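Local coordinates for protein Two-component response regulator yesN (Fusobacterium nucleatum, PDB 3LSG) that probably binds specific DNA sequences through its C-terminal AraC-type helix-turn-helix domain, the part described here, to regulate transcription as the output of a two-component system, at residues 8-13 and 26-31. Sequence-based numbering, arbitrary orientation.
Sequences QNIIEE and SEKLDL
Ile10 of helix 2-14 reaches across to the C-terminal end of helix 22-28 and spreads its two branches over two consecutive residues there. The methyl CG2 lies against the aliphatic stem of Lys28, 3.9 Å from its CD, while the longer arm ends with CD1 4.0 Å from CD2 of Leu29. The split follows from the torsions of Ile10: CG2 stands opposite the backbone N, whereas CG1 turns to the N side (chi1 -64°) and carries CD1 onward to the leucine. Lys28 runs past the isoleucine in the reverse direction. Its chain, extended beyond CG, lays its CD methylene, not the ammonium, against CG2 and ends with NZ 4.5 Å from Glu13 OE1. That is too far for a salt bridge, but the opposite charges probably attract weakly at the solvent-facing edge. Leu29 meets Ile10 at a slant, offering one methyl of its isopropyl fork.

No hydrogen bond links the two segments, so the contact rests on these few apolar touches. Asp30, with phi +63°, belongs to the Schellman motif that ends helix 22-28 and turns the chain toward helix 33-44; its two bonds run from Leu31 N to Ser26 O (2.9 Å) and, weakly, from Asp30 N to Glu27 O (3.3 Å). Leu29 N is a further donor to Ser26 O (3.0 Å), approaching from the face of the carbonyl plane opposite Leu31 N. Ile10 also touches Phe20 in the connecting loop. Elsewhere on helix 2-14, Ile11 packs against Phe40 and Tyr51, while Glu12 forms a salt bridge with Lys55. The contact thus joins helix 2-14 to the last turn and exit of helix 22-28, a surface contact at the N-terminal end of an all-helical AraC-family helix-turn-helix fold.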
loop_
_atom_site.group_PDB
_atom_site.type_symbol
_atom_site.label_atom_id
_atom_site.label_comp_id
_atom_site.label_asym_id
_atom_site.label_seq_id
_atom_site.Cartn_x
_atom_site.Cartn_y
_atom_site.Cartn_z
ATOM N N GLN A 8 14.559 -10.902 7.112
ATOM C CA GLN A 8 15.193 -10.517 5.852
ATOM C C GLN A 8 14.967 -11.540 4.759
ATOM O O GLN A 8 14.668 -11.184 3.622
ATOM C CB GLN A 8 16.693 -10.273 6.056
ATOM C CG GLN A 8 16.985 -8.951 6.742
ATOM C CD GLN A 8 18.422 -8.827 7.199
ATOM O OE1 GLN A 8 19.150 -9.814 7.267
ATOM N NE2 GLN A 8 18.836 -7.606 7.530
ATOM N N ASN A 9 15.098 -12.816 5.110
ATOM C CA ASN A 9 14.957 -13.894 4.137
ATOM C C ASN A 9 13.540 -14.013 3.602
ATOM O O ASN A 9 13.330 -14.201 2.409
ATOM C CB ASN A 9 15.369 -15.239 4.753
ATOM C CG ASN A 9 16.863 -15.359 4.944
ATOM O OD1 ASN A 9 17.619 -14.420 4.677
ATOM N ND2 ASN A 9 17.303 -16.523 5.416
ATOM N N ILE A 10 12.569 -13.939 4.500
ATOM C CA ILE A 10 11.177 -14.020 4.097
ATOM C C ILE A 10 10.881 -12.900 3.114
ATOM O O ILE A 10 10.261 -13.118 2.073
ATOM C CB ILE A 10 10.230 -13.893 5.316
ATOM C CG1 ILE A 10 10.427 -15.060 6.280
ATOM C CG2 ILE A 10 8.769 -13.859 4.881
ATOM C CD1 ILE A 10 9.628 -14.872 7.551
ATOM N N ILE A 11 11.319 -11.694 3.446
ATOM C CA ILE A 11 11.057 -10.561 2.573
ATOM C C ILE A 11 11.766 -10.713 1.216
ATOM O O ILE A 11 11.202 -10.385 0.178
ATOM C CB ILE A 11 11.440 -9.229 3.245
ATOM C CG1 ILE A 11 10.605 -9.031 4.513
ATOM C CG2 ILE A 11 11.246 -8.073 2.268
ATOM C CD1 ILE A 11 11.127 -7.950 5.441
ATOM N N GLU A 12 12.984 -11.244 1.223
ATOM C CA GLU A 12 13.715 -11.434 -0.026
ATOM C C GLU A 12 12.987 -12.411 -0.952
ATOM O O GLU A 12 12.963 -12.247 -2.183
ATOM C CB GLU A 12 15.134 -11.916 0.255
ATOM C CG GLU A 12 15.894 -12.337 -0.990
ATOM C CD GLU A 12 15.989 -11.235 -2.038
ATOM O OE1 GLU A 12 16.024 -10.046 -1.660
ATOM O OE2 GLU A 12 16.044 -11.562 -3.244
ATOM N N GLU A 13 12.383 -13.423 -0.344
ATOM C CA GLU A 13 11.666 -14.453 -1.069
ATOM C C GLU A 13 10.306 -13.940 -1.520
ATOM O O GLU A 13 9.782 -14.365 -2.547
ATOM C CB GLU A 13 11.491 -15.673 -0.158
ATOM C CG GLU A 13 11.392 -16.997 -0.884
ATOM C CD GLU A 13 9.959 -17.403 -1.156
ATOM O OE1 GLU A 13 9.178 -17.508 -0.184
ATOM O OE2 GLU A 13 9.620 -17.629 -2.338
ATOM N N SER A 26 3.588 -11.283 9.544
ATOM C CA SER A 26 3.387 -11.484 10.970
ATOM C C SER A 26 2.876 -12.908 11.212
ATOM O O SER A 26 3.288 -13.582 12.164
ATOM C CB SER A 26 2.449 -10.402 11.540
ATOM O OG SER A 26 1.094 -10.713 11.266
ATOM N N GLU A 27 2.015 -13.377 10.316
ATOM C CA GLU A 27 1.456 -14.729 10.402
ATOM C C GLU A 27 2.556 -15.771 10.260
ATOM O O GLU A 27 2.560 -16.792 10.947
ATOM C CB GLU A 27 0.384 -14.925 9.322
ATOM C CG GLU A 27 0.166 -16.372 8.866
ATOM C CD GLU A 27 1.027 -16.770 7.647
ATOM O OE1 GLU A 27 1.305 -15.919 6.743
ATOM O OE2 GLU A 27 1.415 -17.960 7.590
ATOM N N LYS A 28 3.507 -15.499 9.374
ATOM C CA LYS A 28 4.636 -16.397 9.195
ATOM C C LYS A 28 5.492 -16.449 10.450
ATOM O O LYS A 28 6.166 -17.433 10.702
ATOM C CB LYS A 28 5.501 -15.961 7.999
ATOM C CG LYS A 28 4.920 -16.319 6.649
ATOM C CD LYS A 28 6.009 -16.471 5.609
ATOM C CE LYS A 28 5.527 -17.329 4.449
ATOM N NZ LYS A 28 6.639 -17.736 3.554
ATOM N N LEU A 29 5.491 -15.373 11.223
ATOM C CA LEU A 29 6.351 -15.305 12.403
ATOM C C LEU A 29 5.613 -15.636 13.692
ATOM O O LEU A 29 6.202 -15.576 14.772
ATOM C CB LEU A 29 6.999 -13.919 12.517
ATOM C CG LEU A 29 7.927 -13.509 11.370
ATOM C CD1 LEU A 29 8.193 -12.019 11.399
ATOM C CD2 LEU A 29 9.228 -14.290 11.449
ATOM N N ASP A 30 4.334 -15.988 13.583
ATOM C CA ASP A 30 3.489 -16.243 14.764
ATOM C C ASP A 30 3.311 -15.002 15.647
ATOM O O ASP A 30 3.186 -15.108 16.869
ATOM C CB ASP A 30 4.029 -17.406 15.605
ATOM C CG ASP A 30 4.166 -18.703 14.797
ATOM O OD1 ASP A 30 3.187 -19.109 14.135
ATOM O OD2 ASP A 30 5.253 -19.314 14.828
ATOM N N LEU A 31 3.284 -13.833 15.021
ATOM C CA LEU A 31 3.139 -12.571 15.751
ATOM C C LEU A 31 1.903 -11.817 15.280
ATOM O O LEU A 31 1.427 -12.025 14.177
ATOM C CB LEU A 31 4.366 -11.687 15.525
ATOM C CG LEU A 31 5.746 -12.270 15.847
ATOM C CD1 LEU A 31 6.838 -11.320 15.377
ATOM C CD2 LEU A 31 5.871 -12.523 17.342
#